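Local coordinates for Galactose/lactose metabolism regulatory protein GAL80 (Saccharomyces cerevisiae, PDB 3BTV) that represses the yeast galactose and lactose metabolic genes by binding the activator GAL4 and blocking its transcriptional activation when no inducing sugar is present, at residues Ala19-Val23 with Phe378-Thr382; Tyr199-Ile203 with Pro258-Pro262. The protein carries 1 engineered substitution. All blocks are in the same frame, centred on the assembly; numbering follows the deposited sequence.

Contact 1 (Ala19-Val23 with Phe378-Thr382); sequences APIRV and FHFNT
The first strand of the Rossmann domain, 21-26, starts here against the C-terminal end of helix 363-380, which closes with a Schellman motif. Asn381, at phi 53° and psi 57°, is its C-prime residue, and Thr382 N pairs with Asp377 O. A weak bond of 3.4 Å runs from Asn381 N to Phe378 O. Build 19-23 extended from Pro20 onward. The nearest CA pairs are Ala19 CA to Phe380 CA, 8.3 Å, and Ile21 CA to His379 CA, 8.6 Å, so the side chains of Ile21, His379 and Phe380, with the carbonyl of Ala19, bridge the gap. Ile21, in the mt rotamer, points its CB toward the helix; CG1 lies 4.0 Å from Phe380 CZ. Ala19 CB adds an apolar contact at 4.2 Å to Phe380 CE2, while Ala19 O sits at the edge of that ring, 3.1 Å from CZ. His379 (chi1 t) sends ND1 to a hydrogen bond with Tyr121 OH, outside both segments, and its CD2 lies 3.3 Å from Ile21 CD1.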
ATOM      1  N   ALA B  19     -37.429 -30.138  16.444  1.00 86.96           N
ATOM      2  CA  ALA B  19     -36.368 -29.767  15.515  1.00100.96           C
ATOM      3  C   ALA B  19     -35.949 -28.296  15.648  1.00109.85           C
ATOM      4  O   ALA B  19     -34.780 -28.012  15.903  1.00109.67           O
ATOM      5  CB  ALA B  19     -36.771 -30.096  14.072  1.00 91.12           C
ATOM      6  N   PRO B  20     -36.906 -27.360  15.502  1.00111.54           N
ATOM      7  CA  PRO B  20     -36.589 -25.928  15.412  1.00100.41           C
ATOM      8  C   PRO B  20     -35.666 -25.425  16.520  1.00102.65           C
ATOM      9  O   PRO B  20     -35.881 -25.720  17.698  1.00 97.11           O
ATOM     10  CB  PRO B  20     -37.958 -25.254  15.548  1.00 99.13           C
ATOM     11  CG  PRO B  20     -38.930 -26.275  15.118  1.00 87.45           C
ATOM     12  CD  PRO B  20     -38.361 -27.591  15.553  1.00 97.23           C
ATOM     13  N   ILE B  21     -34.649 -24.662  16.129  1.00 89.14           N
ATOM     14  CA  ILE B  21     -33.737 -24.031  17.078  1.00 65.66           C
ATOM     15  C   ILE B  21     -34.419 -22.833  17.743  1.00 80.06           C
ATOM     16  O   ILE B  21     -34.800 -21.875  17.070  1.00 98.01           O
ATOM     17  CB  ILE B  21     -32.433 -23.596  16.375  1.00 80.10           C
ATOM     18  CG1 ILE B  21     -31.767 -24.803  15.714  1.00 76.29           C
ATOM     19  CG2 ILE B  21     -31.475 -22.948  17.355  1.00 68.06           C
ATOM     20  CD1 ILE B  21     -30.505 -24.469  14.960  1.00 66.65           C
ATOM     21  N   ARG B  22     -34.593 -22.901  19.061  1.00 95.51           N
ATOM     22  CA  ARG B  22     -35.281 -21.847  19.808  1.00 86.09           C
ATOM     23  C   ARG B  22     -34.354 -20.669  20.113  1.00 88.17           C
ATOM     24  O   ARG B  22     -33.328 -20.833  20.777  1.00 88.62           O
ATOM     25  CB  ARG B  22     -35.865 -22.403  21.108  1.00 87.36           C
ATOM     26  CG  ARG B  22     -36.894 -23.512  20.919  1.00100.18           C
ATOM     27  CD  ARG B  22     -37.377 -24.038  22.261  1.00 97.15           C
ATOM     28  NE  ARG B  22     -36.282 -24.587  23.058  1.00106.09           N
ATOM     29  CZ  ARG B  22     -36.380 -24.915  24.343  1.00116.30           C
ATOM     30  NH1 ARG B  22     -37.526 -24.746  24.990  1.00120.18           N
ATOM     31  NH2 ARG B  22     -35.332 -25.410  24.986  1.00115.04           N
ATOM     32  N   VAL B  23     -34.732 -19.481  19.646  1.00 75.52           N
ATOM     33  CA  VAL B  23     -33.845 -18.320  19.698  1.00 78.32           C
ATOM     34  C   VAL B  23     -34.336 -17.178  20.590  1.00 77.57           C
ATOM     35  O   VAL B  23     -35.449 -16.685  20.422  1.00 70.04           O
ATOM     36  CB  VAL B  23     -33.600 -17.758  18.279  1.00 85.18           C
ATOM     37  CG1 VAL B  23     -32.633 -16.584  18.321  1.00 90.02           C
ATOM     38  CG2 VAL B  23     -33.079 -18.852  17.365  1.00 84.67           C
ATOM     39  N   PHE B 378     -24.869 -27.330  10.509  1.00 76.01           N
ATOM     40  CA  PHE B 378     -24.033 -27.924  11.534  1.00 66.84           C
ATOM     41  C   PHE B 378     -24.945 -28.580  12.553  1.00 75.87           C
ATOM     42  O   PHE B 378     -24.734 -29.722  12.961  1.00 75.60           O
ATOM     43  CB  PHE B 378     -23.189 -26.848  12.214  1.00 77.48           C
ATOM     44  CG  PHE B 378     -22.616 -27.261  13.552  1.00 78.53           C
ATOM     45  CD1 PHE B 378     -21.599 -28.206  13.632  1.00 77.87           C
ATOM     46  CD2 PHE B 378     -23.076 -26.681  14.725  1.00 65.38           C
ATOM     47  CE1 PHE B 378     -21.066 -28.579  14.862  1.00 75.84           C
ATOM     48  CE2 PHE B 378     -22.543 -27.048  15.960  1.00 72.96           C
ATOM     49  CZ  PHE B 378     -21.539 -28.000  16.025  1.00 72.77           C
ATOM     50  N   HIS B 379     -25.973 -27.842  12.946  1.00 65.89           N
ATOM     51  CA  HIS B 379     -26.848 -28.253  14.029  1.00 76.58           C
ATOM     52  C   HIS B 379     -27.695 -29.466  13.684  1.00 82.54           C
ATOM     53  O   HIS B 379     -28.007 -30.271  14.550  1.00 68.23           O
ATOM     54  CB  HIS B 379     -27.764 -27.106  14.422  1.00 77.19           C
ATOM     55  CG  HIS B 379     -28.768 -27.480  15.462  1.00 76.41           C
ATOM     56  ND1 HIS B 379     -28.429 -27.691  16.780  1.00 83.40           N
ATOM     57  CD2 HIS B 379     -30.104 -27.685  15.378  1.00 85.41           C
ATOM     58  CE1 HIS B 379     -29.513 -28.006  17.466  1.00 85.24           C
ATOM     59  NE2 HIS B 379     -30.543 -28.006  16.639  1.00 70.80           N
ATOM     60  N   PHE B 380     -28.074 -29.583  12.418  1.00 92.42           N
ATOM     61  CA  PHE B 380     -28.932 -30.668  11.969  1.00 85.61           C
ATOM     62  C   PHE B 380     -28.150 -31.658  11.121  1.00 90.53           C
ATOM     63  O   PHE B 380     -28.703 -32.639  10.628  1.00 96.28           O
ATOM     64  CB  PHE B 380     -30.107 -30.119  11.163  1.00 83.51           C
ATOM     65  CG  PHE B 380     -31.086 -29.329  11.981  1.00 83.51           C
ATOM     66  CD1 PHE B 380     -31.368 -28.013  11.665  1.00 70.10           C
ATOM     67  CD2 PHE B 380     -31.732 -29.905  13.062  1.00 88.24           C
ATOM     68  CE1 PHE B 380     -32.270 -27.289  12.408  1.00 72.81           C
ATOM     69  CE2 PHE B 380     -32.634 -29.183  13.813  1.00 84.94           C
ATOM     70  CZ  PHE B 380     -32.904 -27.872  13.486  1.00 87.75           C
ATOM     71  N   ASN B 381     -26.862 -31.387  10.947  1.00 90.12           N
ATOM     72  CA  ASN B 381     -26.001 -32.280  10.189  1.00 92.61           C
ATOM     73  C   ASN B 381     -26.592 -32.574   8.812  1.00 96.12           C
ATOM     74  O   ASN B 381     -26.810 -33.731   8.458  1.00 95.57           O
ATOM     75  CB  ASN B 381     -25.796 -33.580  10.965  1.00 85.96           C
ATOM     76  CG  ASN B 381     -24.491 -34.260  10.626  1.00100.14           C
ATOM     77  OD1 ASN B 381     -23.896 -34.004   9.577  1.00 94.46           O
ATOM     78  ND2 ASN B 381     -24.034 -35.133  11.515  1.00107.59           N
ATOM     79  N   THR B 382     -26.853 -31.521   8.043  1.00 88.31           N
ATOM     80  CA  THR B 382     -27.470 -31.656   6.725  1.00 98.75           C
ATOM     81  C   THR B 382     -26.544 -32.371   5.740  1.00109.40           C
ATOM     82  O   THR B 382     -26.985 -32.880   4.708  1.00106.95           O
ATOM     83  CB  THR B 382     -27.873 -30.285   6.148  1.00100.50           C
ATOM     84  OG1 THR B 382     -28.375 -29.449   7.196  1.00107.47           O
ATOM     85  CG2 THR B 382     -28.940 -30.447   5.070  1.00 84.51           C
TER

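Contact 2 (Tyr199-Ile203 with Pro258-Pro262); sequences YIYEI and PKTVP
Two hydrogen bonds carry this contact: Thr260 N donates to Tyr201 O at 2.9 Å, and Ile203 N to Thr260 OG1 at 2.8 Å. Thr260 (chi1 p) directs CB toward 199-203, and its OG1 gives a weak bond of 3.3 Å to Glu202 OE1. Tyr201 O takes a second, weak bond from Val261 N at 3.4 Å and a CA-H...O contact from Lys259 CA at 3.5 Å. The register is Tyr201 with Lys259, Glu202 with Thr260 and Ile203 with Val261, CA atoms 5.0-5.1 Å apart; the CA line from Ile200 to Ile203 makes 76° with that from Pro258 to Val261. Within the C-terminal domain, the end of a 3-10 segment, beginning before Tyr199 and running to Tyr201, meets the loop between strands 255-258 and 264-271; Glu202 and Ile203 run extended. Thr260 (phi -107°, psi -7°) bends the otherwise extended partner. Lys259 NZ reaches forward to Val261 O at 2.7 Å and salt-bridges Asp263. Tyr201 (chi1 m) has Lys259 CD at its ring edge, with Tyr201 CB 4.2 Å from Lys259 CG, and makes a cation-pi contact with Arg192. Val261 CG2 lies 3.9 Å from Ile200 O, and Val261 CG1 3.6 Å from Glu202 C.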
ATOM      1  N   TYR B 199     -21.464   8.432  19.534  1.00 73.37           N
ATOM      2  CA  TYR B 199     -20.603   7.382  20.080  1.00 78.56           C
ATOM      3  C   TYR B 199     -19.759   6.669  19.024  1.00 77.03           C
ATOM      4  O   TYR B 199     -18.747   6.053  19.353  1.00 90.34           O
ATOM      5  CB  TYR B 199     -21.423   6.353  20.859  1.00 76.18           C
ATOM      6  CG  TYR B 199     -22.057   5.276  20.006  1.00101.06           C
ATOM      7  CD1 TYR B 199     -21.442   4.038  19.849  1.00118.01           C
ATOM      8  CD2 TYR B 199     -23.273   5.489  19.367  1.00105.83           C
ATOM      9  CE1 TYR B 199     -22.018   3.044  19.076  1.00119.68           C
ATOM     10  CE2 TYR B 199     -23.857   4.502  18.590  1.00101.99           C
ATOM     11  CZ  TYR B 199     -23.224   3.282  18.449  1.00108.38           C
ATOM     12  OH  TYR B 199     -23.794   2.294  17.679  1.00111.61           O
ATOM     13  N   ILE B 200     -20.188   6.742  17.768  1.00 77.20           N
ATOM     14  CA  ILE B 200     -19.470   6.108  16.665  1.00 74.22           C
ATOM     15  C   ILE B 200     -18.116   6.770  16.428  1.00 76.23           C
ATOM     16  O   ILE B 200     -17.255   6.209  15.750  1.00 71.33           O
ATOM     17  CB  ILE B 200     -20.267   6.220  15.357  1.00 69.41           C
ATOM     18  CG1 ILE B 200     -21.742   5.910  15.597  1.00 86.23           C
ATOM     19  CG2 ILE B 200     -19.701   5.306  14.310  1.00 61.21           C
ATOM     20  CD1 ILE B 200     -22.593   6.082  14.358  1.00 92.99           C
ATOM     21  N   TYR B 201     -17.941   7.962  16.993  1.00 70.31           N
ATOM     22  CA  TYR B 201     -16.793   8.811  16.716  1.00 67.45           C
ATOM     23  C   TYR B 201     -15.902   9.035  17.929  1.00 64.32           C
ATOM     24  O   TYR B 201     -14.998   9.870  17.895  1.00 64.17           O
ATOM     25  CB  TYR B 201     -17.286  10.156  16.185  1.00 54.27           C
ATOM     26  CG  TYR B 201     -18.204   9.995  14.999  1.00 63.13           C
ATOM     27  CD1 TYR B 201     -19.583  10.013  15.151  1.00 59.80           C
ATOM     28  CD2 TYR B 201     -17.684   9.788  13.726  1.00 72.11           C
ATOM     29  CE1 TYR B 201     -20.425   9.843  14.058  1.00 74.96           C
ATOM     30  CE2 TYR B 201     -18.510   9.621  12.630  1.00 63.00           C
ATOM     31  CZ  TYR B 201     -19.878   9.649  12.801  1.00 74.17           C
ATOM     32  OH  TYR B 201     -20.692   9.486  11.708  1.00 67.80           O
ATOM     33  N   GLU B 202     -16.166   8.286  18.994  1.00 51.79           N
ATOM     34  CA  GLU B 202     -15.456   8.447  20.258  1.00 69.92           C
ATOM     35  C   GLU B 202     -14.659   7.182  20.513  1.00 68.27           C
ATOM     36  O   GLU B 202     -15.204   6.089  20.410  1.00 57.89           O
ATOM     37  CB  GLU B 202     -16.462   8.694  21.396  1.00 56.31           C
ATOM     38  CG  GLU B 202     -15.952   8.345  22.794  1.00117.15           C
ATOM     39  CD  GLU B 202     -14.878   9.299  23.301  1.00124.75           C
ATOM     40  OE1 GLU B 202     -14.787  10.436  22.790  1.00122.04           O
ATOM     41  OE2 GLU B 202     -14.127   8.907  24.219  1.00117.17           O
ATOM     42  N   ILE B 203     -13.375   7.320  20.837  1.00 60.21           N
ATOM     43  CA  ILE B 203     -12.506   6.148  20.948  1.00 73.66           C
ATOM     44  C   ILE B 203     -12.965   5.251  22.103  1.00 76.72           C
ATOM     45  O   ILE B 203     -13.551   5.729  23.082  1.00 70.98           O
ATOM     46  CB  ILE B 203     -11.016   6.541  21.115  1.00 81.82           C
ATOM     47  CG1 ILE B 203     -10.108   5.335  20.855  1.00 93.60           C
ATOM     48  CG2 ILE B 203     -10.769   7.132  22.492  1.00 86.16           C
ATOM     49  CD1 ILE B 203      -8.754   5.440  21.512  1.00120.33           C
ATOM     50  N   PRO B 258     -16.255  16.954  17.237  1.00 67.45           N
ATOM     51  CA  PRO B 258     -14.958  16.308  17.447  1.00 61.44           C
ATOM     52  C   PRO B 258     -15.005  14.810  17.172  1.00 59.28           C
ATOM     53  O   PRO B 258     -16.026  14.151  17.398  1.00 64.33           O
ATOM     54  CB  PRO B 258     -14.677  16.559  18.940  1.00 67.73           C
ATOM     55  CG  PRO B 258     -15.872  17.353  19.472  1.00 70.14           C
ATOM     56  CD  PRO B 258     -16.983  17.135  18.502  1.00 67.42           C
ATOM     57  N   LYS B 259     -13.891  14.277  16.675  1.00 63.65           N
ATOM     58  CA  LYS B 259     -13.758  12.848  16.459  1.00 52.01           C
ATOM     59  C   LYS B 259     -12.476  12.402  17.143  1.00 58.61           C
ATOM     60  O   LYS B 259     -11.419  13.004  16.946  1.00 53.41           O
ATOM     61  CB  LYS B 259     -13.697  12.552  14.954  1.00 62.73           C
ATOM     62  CG  LYS B 259     -13.477  11.090  14.576  1.00 61.41           C
ATOM     63  CD  LYS B 259     -13.577  10.871  13.055  1.00 51.38           C
ATOM     64  CE  LYS B 259     -12.412  11.532  12.285  1.00 53.51           C
ATOM     65  NZ  LYS B 259     -11.060  11.317  12.923  1.00 45.36           N
ATOM     66  N   THR B 260     -12.551  11.359  17.960  1.00 53.99           N
ATOM     67  CA  THR B 260     -11.314  10.806  18.504  1.00 62.62           C
ATOM     68  C   THR B 260     -10.935   9.462  17.873  1.00 60.52           C
ATOM     69  O   THR B 260      -9.857   8.942  18.138  1.00 65.22           O
ATOM     70  CB  THR B 260     -11.367  10.680  20.032  1.00 57.09           C
ATOM     71  OG1 THR B 260     -12.523   9.924  20.409  1.00 64.82           O
ATOM     72  CG2 THR B 260     -11.427  12.068  20.676  1.00 65.59           C
ATOM     73  N   VAL B 261     -11.819   8.898  17.049  1.00 56.58           N
ATOM     74  CA  VAL B 261     -11.464   7.692  16.286  1.00 50.78           C
ATOM     75  C   VAL B 261     -10.642   8.034  15.021  1.00 51.77           C
ATOM     76  O   VAL B 261     -10.665   9.169  14.542  1.00 49.43           O
ATOM     77  CB  VAL B 261     -12.713   6.856  15.926  1.00 57.99           C
ATOM     78  CG1 VAL B 261     -13.422   6.389  17.197  1.00 53.00           C
ATOM     79  CG2 VAL B 261     -13.654   7.660  15.055  1.00 52.62           C
ATOM     80  N   PRO B 262      -9.905   7.049  14.472  1.00 50.92           N
ATOM     81  CA  PRO B 262      -8.997   7.347  13.355  1.00 42.36           C
ATOM     82  C   PRO B 262      -9.700   7.681  12.040  1.00 50.31           C
ATOM     83  O   PRO B 262     -10.821   7.237  11.792  1.00 46.23           O
ATOM     84  CB  PRO B 262      -8.219   6.039  13.181  1.00 41.59           C
ATOM     85  CG  PRO B 262      -8.421   5.292  14.463  1.00 50.83           C
ATOM     86  CD  PRO B 262      -9.783   5.651  14.916  1.00 47.71           C
TER

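How the contacts relate
Contact 2 is nested in sequence within the loop closed by contact 1: 19-23, then 199-203, 258-262 and finally 378-382. The centres of the two contacts are about 40 Å apart, on opposite sides of the chain's centre, and their nearest atoms about 21 Å apart, so they do not touch. Contact 1 ties the start of strand 21-26, an interior strand of the six-stranded parallel Rossmann sheet, to helix 363-380, bringing a late part of the chain back to the N-terminal domain. Contact 2 joins two loops of the C-terminal domain, beside the small sheet of strands 191-193, 242-246 and 255-258. One links distant parts of the sequence, while the other closes a shorter span, its segments 55 residues apart.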